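Local coordinates for AT-less polyketide synthase (Streptomyces platensis subsp. rosaceus, PDB 4QYR), which is a ketosynthase domain of a modular polyketide synthase for isomigrastatin that lacks built-in acyltransferases, and probably catalyses carbon–carbon bond formation on carrier-protein-bound chains, at residues A[118-122]-A[152-157]; A[82-87]-A[602-606]. All blocks are in the same frame, centred on the assembly; numbering follows the deposited sequence.

In the fold
Along the chain the order is 82-87, 118-122, 152-157 and finally 602-606, so contact 1 falls entirely between the two halves of contact 2. Their centres are about 21 Å apart. Contact 1, about 14 Å from the chain centre, joins the mixed sheet of the thiolase-like ketosynthase fold to helix 149-160; contact 2, about 25 Å out, brings the end of the chain back to helix 82-86. Helices 90-106 and 141-147 have partners in both. The two contacts also touch directly, R155 NH1 lying 4.0 Å from E84 OE2 in plain packing. The tail thus closes on the outer side of the helical region around contact 1.

Contact 1. Residues A[118-122]-A[152-157]; sequences GVYFG and LANRIS
F121 meets L152 and I156 where strand 118-122 faces helix 152-157, and its side chain can be traced outward from the backbone. CB starts 3.7 Å from L152 CD2. The same methyl stays beside CG and is nearest at the ring atom CD2, where F121 CD2 and L152 CD2 are 3.4 Å apart; by F121 CE2 the gap to L152 CD2 has widened to 4.1 Å. On the CD1 branch, I156 CD1 lies 4.1 Å from F121 CD1. Both methyls come from the same side of the ring plane, and their spacing reflects the four residues, about one helical turn, between L152 and I156. Both aliphatic chains cross the phenylalanine side chain at about a right angle.

Two residues back on the strand, V119 divides its branches. With CG1 anti to the backbone N (chi1 172°), CG1 reaches I156 CG2 at 4.0 Å and lies by A153, while CG2 is turned to S157, 3.5 Å from OG. The methyl packs against this hydroxyl oxygen in van der Waals contact; the hydrogen bond of OG is to S166 OG. No hydrogen bond joins the segments, and the 275 Å² buried between them comes from buried residues alone.

The axes run roughly antiparallel, at 148°, with a closest approach of 8.3 Å: helix-on-sheet packing in the alpha/beta core of the thiolase-like ketosynthase fold. Strand 117-122 lies between strands 166-169 and 194-201, and helix 149-160 covers one side of it. Helix 90-106 adds to the cover, A95 and V99 touching F121 and V99 also touching I156, while V200 of strand 194-201 reaches F121 and L152. Y120 points to the other side of the sheet, where its OH bonds H186 ND1, and the second subunit packs on N154, R155 and S157.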
loop_
_atom_site.group_PDB
_atom_site.type_symbol
_atom_site.label_atom_id
_atom_site.label_comp_id
_atom_site.label_asym_id
_atom_site.label_seq_id
_atom_site.Cartn_x
_atom_site.Cartn_y
_atom_site.Cartn_z
ATOM N N GLY A 118 10.452 8.799 3.593
ATOM C CA GLY A 118 9.296 8.055 3.136
ATOM C C GLY A 118 8.037 8.468 3.861
ATOM O O GLY A 118 8.080 8.990 4.969
ATOM N N VAL A 119 6.905 8.223 3.228
ATOM C CA VAL A 119 5.622 8.609 3.776
ATOM C C VAL A 119 4.635 7.480 3.568
ATOM O O VAL A 119 4.333 7.126 2.434
ATOM C CB VAL A 119 5.084 9.870 3.110
ATOM C CG1 VAL A 119 3.656 10.124 3.572
ATOM C CG2 VAL A 119 6.014 11.067 3.382
ATOM N N TYR A 120 4.145 6.915 4.669
ATOM C CA TYR A 120 3.261 5.745 4.640
ATOM C C TYR A 120 2.050 6.032 5.491
ATOM O O TYR A 120 2.155 6.110 6.707
ATOM C CB TYR A 120 3.980 4.507 5.150
ATOM C CG TYR A 120 5.356 4.337 4.569
ATOM C CD1 TYR A 120 5.595 3.450 3.533
ATOM C CD2 TYR A 120 6.428 5.066 5.067
ATOM C CE1 TYR A 120 6.871 3.285 3.014
ATOM C CE2 TYR A 120 7.697 4.915 4.563
ATOM C CZ TYR A 120 7.924 4.029 3.539
ATOM O OH TYR A 120 9.211 3.915 3.047
ATOM N N PHE A 121 0.901 6.212 4.869
ATOM C CA PHE A 121 -0.237 6.720 5.612
ATOM C C PHE A 121 -1.457 5.816 5.401
ATOM O O PHE A 121 -1.827 5.505 4.268
ATOM C CB PHE A 121 -0.530 8.143 5.173
ATOM C CG PHE A 121 -1.082 9.001 6.247
ATOM C CD1 PHE A 121 -0.267 9.925 6.892
ATOM C CD2 PHE A 121 -2.413 8.909 6.619
ATOM C CE1 PHE A 121 -0.776 10.735 7.909
ATOM C CE2 PHE A 121 -2.927 9.721 7.634
ATOM C CZ PHE A 121 -2.111 10.632 8.276
ATOM N N GLY A 122 -2.073 5.373 6.491
ATOM C CA GLY A 122 -3.165 4.423 6.378
ATOM C C GLY A 122 -4.471 5.157 6.231
ATOM O O GLY A 122 -4.681 6.179 6.886
ATOM N N LEU A 152 -3.551 11.439 -0.800
ATOM C CA LEU A 152 -3.336 11.630 0.614
ATOM C C LEU A 152 -1.842 11.570 0.925
ATOM O O LEU A 152 -1.308 12.456 1.580
ATOM C CB LEU A 152 -4.093 10.584 1.412
ATOM C CG LEU A 152 -4.229 10.827 2.911
ATOM C CD1 LEU A 152 -5.398 10.018 3.412
ATOM C CD2 LEU A 152 -2.998 10.417 3.630
ATOM N N ALA A 153 -1.167 10.539 0.432
ATOM C CA ALA A 153 0.255 10.378 0.704
ATOM C C ALA A 153 1.077 11.327 -0.153
ATOM O O ALA A 153 1.926 12.048 0.361
ATOM C CB ALA A 153 0.688 8.928 0.467
ATOM N N ASN A 154 0.823 11.336 -1.457
ATOM C CA ASN A 154 1.677 12.088 -2.367
ATOM C C ASN A 154 1.638 13.597 -2.098
ATOM O O ASN A 154 2.657 14.282 -2.179
ATOM C CB ASN A 154 1.294 11.803 -3.827
ATOM C CG ASN A 154 1.430 10.324 -4.204
ATOM O OD1 ASN A 154 2.167 9.562 -3.579
ATOM N ND2 ASN A 154 0.726 9.925 -5.249
ATOM N N ARG A 155 0.470 14.116 -1.755
ATOM C CA ARG A 155 0.376 15.539 -1.456
ATOM C C ARG A 155 1.303 15.873 -0.272
ATOM O O ARG A 155 1.886 16.956 -0.211
ATOM C CB ARG A 155 -1.077 15.935 -1.176
ATOM C CG ARG A 155 -1.276 17.358 -0.729
ATOM C CD ARG A 155 -2.606 17.911 -1.206
ATOM N NE ARG A 155 -3.606 16.856 -1.365
ATOM C CZ ARG A 155 -4.551 16.869 -2.303
ATOM N NH1 ARG A 155 -4.626 17.876 -3.179
ATOM N NH2 ARG A 155 -5.415 15.872 -2.377
ATOM N N ILE A 156 1.477 14.933 0.648
ATOM C CA ILE A 156 2.361 15.169 1.783
ATOM C C ILE A 156 3.806 15.228 1.327
ATOM O O ILE A 156 4.543 16.132 1.698
ATOM C CB ILE A 156 2.216 14.084 2.864
ATOM C CG1 ILE A 156 0.919 14.297 3.649
ATOM C CG2 ILE A 156 3.386 14.131 3.831
ATOM C CD1 ILE A 156 0.365 13.012 4.283
ATOM N N SER A 157 4.208 14.257 0.519
ATOM C CA SER A 157 5.546 14.266 -0.043
ATOM C C SER A 157 5.744 15.520 -0.875
ATOM O O SER A 157 6.825 16.097 -0.861
ATOM C CB SER A 157 5.794 13.017 -0.878
ATOM O OG SER A 157 5.743 11.857 -0.061
#

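Contact 2. Residues A[82-87]-A[602-606]; sequences RLEAEL and RYWVP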
loop_
_atom_site.group_PDB
_atom_site.type_symbol
_atom_site.label_atom_id
_atom_site.label_comp_id
_atom_site.label_asym_id
_atom_site.label_seq_id
_atom_site.Cartn_x
_atom_site.Cartn_y
_atom_site.Cartn_z
ATOM N N ARG A 82 -10.383 27.968 -2.318
ATOM C CA ARG A 82 -11.479 27.464 -1.491
ATOM C C ARG A 82 -12.116 26.260 -2.192
ATOM O O ARG A 82 -12.414 25.242 -1.570
ATOM C CB ARG A 82 -12.538 28.531 -1.208
ATOM C CG ARG A 82 -13.831 27.911 -0.696
ATOM C CD ARG A 82 -14.792 28.878 -0.058
ATOM N NE ARG A 82 -14.304 29.416 1.206
ATOM C CZ ARG A 82 -14.414 28.802 2.380
ATOM N NH1 ARG A 82 -14.980 27.604 2.467
ATOM N NH2 ARG A 82 -13.938 29.380 3.472
ATOM N N LEU A 83 -12.296 26.382 -3.500
ATOM C CA LEU A 83 -12.831 25.306 -4.320
ATOM C C LEU A 83 -11.985 24.013 -4.287
ATOM O O LEU A 83 -12.526 22.918 -4.179
ATOM C CB LEU A 83 -12.975 25.808 -5.751
ATOM C CG LEU A 83 -13.595 24.826 -6.740
ATOM C CD1 LEU A 83 -14.969 24.333 -6.275
ATOM C CD2 LEU A 83 -13.678 25.481 -8.110
ATOM N N GLU A 84 -10.665 24.127 -4.376
ATOM C CA GLU A 84 -9.826 22.934 -4.310
ATOM C C GLU A 84 -9.965 22.268 -2.949
ATOM O O GLU A 84 -9.908 21.045 -2.825
ATOM C CB GLU A 84 -8.359 23.271 -4.577
ATOM C CG GLU A 84 -7.437 22.090 -4.384
ATOM C CD GLU A 84 -6.064 22.272 -5.015
ATOM O OE1 GLU A 84 -5.676 23.441 -5.275
ATOM O OE2 GLU A 84 -5.383 21.236 -5.249
ATOM N N ALA A 85 -10.149 23.080 -1.920
ATOM C CA ALA A 85 -10.208 22.562 -0.568
ATOM C C ALA A 85 -11.575 21.990 -0.288
ATOM O O ALA A 85 -11.698 21.022 0.452
ATOM C CB ALA A 85 -9.875 23.634 0.417
ATOM N N GLU A 86 -12.605 22.574 -0.891
ATOM C CA GLU A 86 -13.974 22.117 -0.656
ATOM C C GLU A 86 -14.256 20.736 -1.274
ATOM O O GLU A 86 -15.161 20.024 -0.844
ATOM C CB GLU A 86 -14.973 23.144 -1.184
ATOM C CG GLU A 86 -15.179 24.304 -0.233
ATOM C CD GLU A 86 -16.216 25.327 -0.698
ATOM O OE1 GLU A 86 -16.541 25.357 -1.906
ATOM O OE2 GLU A 86 -16.714 26.098 0.160
ATOM N N LEU A 87 -13.479 20.357 -2.276
ATOM C CA LEU A 87 -13.672 19.081 -2.923
ATOM C C LEU A 87 -12.631 18.103 -2.411
ATOM O O LEU A 87 -12.523 16.977 -2.910
ATOM C CB LEU A 87 -13.579 19.225 -4.434
ATOM C CG LEU A 87 -14.580 20.246 -4.957
ATOM C CD1 LEU A 87 -14.327 20.595 -6.409
ATOM C CD2 LEU A 87 -15.996 19.719 -4.768
ATOM N N ARG A 602 -13.955 27.099 7.474
ATOM C CA ARG A 602 -14.869 26.009 7.126
ATOM C C ARG A 602 -14.846 25.643 5.635
ATOM O O ARG A 602 -15.127 26.474 4.770
ATOM C CB ARG A 602 -16.296 26.368 7.535
ATOM C CG ARG A 602 -17.306 25.329 7.109
ATOM C CD ARG A 602 -18.697 25.916 6.961
ATOM N NE ARG A 602 -19.663 25.031 6.296
ATOM C CZ ARG A 602 -20.084 23.863 6.775
ATOM N NH1 ARG A 602 -19.610 23.391 7.927
ATOM N NH2 ARG A 602 -20.981 23.157 6.096
ATOM N N TYR A 603 -14.519 24.392 5.331
ATOM C CA TYR A 603 -14.574 23.910 3.949
ATOM C C TYR A 603 -15.397 22.637 3.884
ATOM O O TYR A 603 -14.939 21.561 4.287
ATOM C CB TYR A 603 -13.170 23.674 3.379
ATOM C CG TYR A 603 -12.341 24.932 3.302
ATOM C CD1 TYR A 603 -12.368 25.733 2.167
ATOM C CD2 TYR A 603 -11.545 25.329 4.368
ATOM C CE1 TYR A 603 -11.617 26.889 2.089
ATOM C CE2 TYR A 603 -10.793 26.491 4.303
ATOM C CZ TYR A 603 -10.832 27.271 3.162
ATOM O OH TYR A 603 -10.087 28.437 3.089
ATOM N N TRP A 604 -16.625 22.770 3.394
ATOM C CA TRP A 604 -17.512 21.628 3.276
ATOM C C TRP A 604 -18.028 21.490 1.841
ATOM O O TRP A 604 -17.496 22.101 0.908
ATOM C CB TRP A 604 -18.671 21.752 4.272
ATOM C CG TRP A 604 -19.302 20.437 4.650
ATOM C CD1 TRP A 604 -20.596 20.050 4.432
ATOM C CD2 TRP A 604 -18.655 19.328 5.286
ATOM N NE1 TRP A 604 -20.796 18.773 4.904
ATOM C CE2 TRP A 604 -19.619 18.307 5.430
ATOM C CE3 TRP A 604 -17.345 19.090 5.735
ATOM C CZ2 TRP A 604 -19.319 17.076 6.011
ATOM C CZ3 TRP A 604 -17.050 17.871 6.321
ATOM C CH2 TRP A 604 -18.032 16.879 6.453
ATOM N N VAL A 605 -19.054 20.666 1.672
ATOM C CA VAL A 605 -19.638 20.406 0.370
ATOM C C VAL A 605 -20.200 21.688 -0.236
ATOM O O VAL A 605 -20.958 22.409 0.416
ATOM C CB VAL A 605 -20.739 19.334 0.478
ATOM C CG1 VAL A 605 -21.442 19.127 -0.860
ATOM C CG2 VAL A 605 -20.145 18.029 1.005
ATOM N N PRO A 606 -19.809 21.984 -1.486
ATOM C CA PRO A 606 -20.268 23.174 -2.208
ATOM C C PRO A 606 -21.735 23.105 -2.615
ATOM O O PRO A 606 -22.333 22.030 -2.619
ATOM C CB PRO A 606 -19.360 23.202 -3.445
ATOM C CG PRO A 606 -18.951 21.819 -3.640
ATOM C CD PRO A 606 -18.829 21.217 -2.270
#
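Y603 is sandwiched between R82 and A85 of helix 82-86, and this is the tight half of the contact. The guanidinium of R82 lies flat on one face of the phenol ring, centres 4.0 Å apart and planes 16° from parallel, a stacked cation-pi arrangement. Over the opposite face sits the methyl of A85, its CB 4.1 Å from the ring centroid in a CH-pi contact, and E86 CG closes in at the ring edge, 4.0 Å from Y603 CD1.

A bend at chi3 (-68°) brings the arginine head back over the ring, and polar bonds then fix its rotation. R82 NH1 donates to R602 O at 2.6 Å, almost straight at 178° and in the carbonyl plane. The same nitrogen bonds E86 OE2 at 3.3 Å in a salt bridge one helical turn along, so this one nitrogen, NH1, ties the helix to the tail while the stack holds the group flat.

Past E86 CG, which lies 3.4 Å from W604 O, the contacts are fewer and no bond reaches P606. E86 OE1 passes P606 CB at 3.9 Å in van der Waals contact, and L87 CD2 makes an apolar contact with P606 CG at 3.8 Å. The solvent side is not confined to this half: R82 is exposed although it stacks on buried Y603. R602, also exposed, lies at the border, salt-bridged to D71.

W604 and V605 pack on helix 127-135 instead. This is a C-terminal tail returning to the ketosynthase body, consistent with the linker that in type I polyketide synthases wraps back onto this domain.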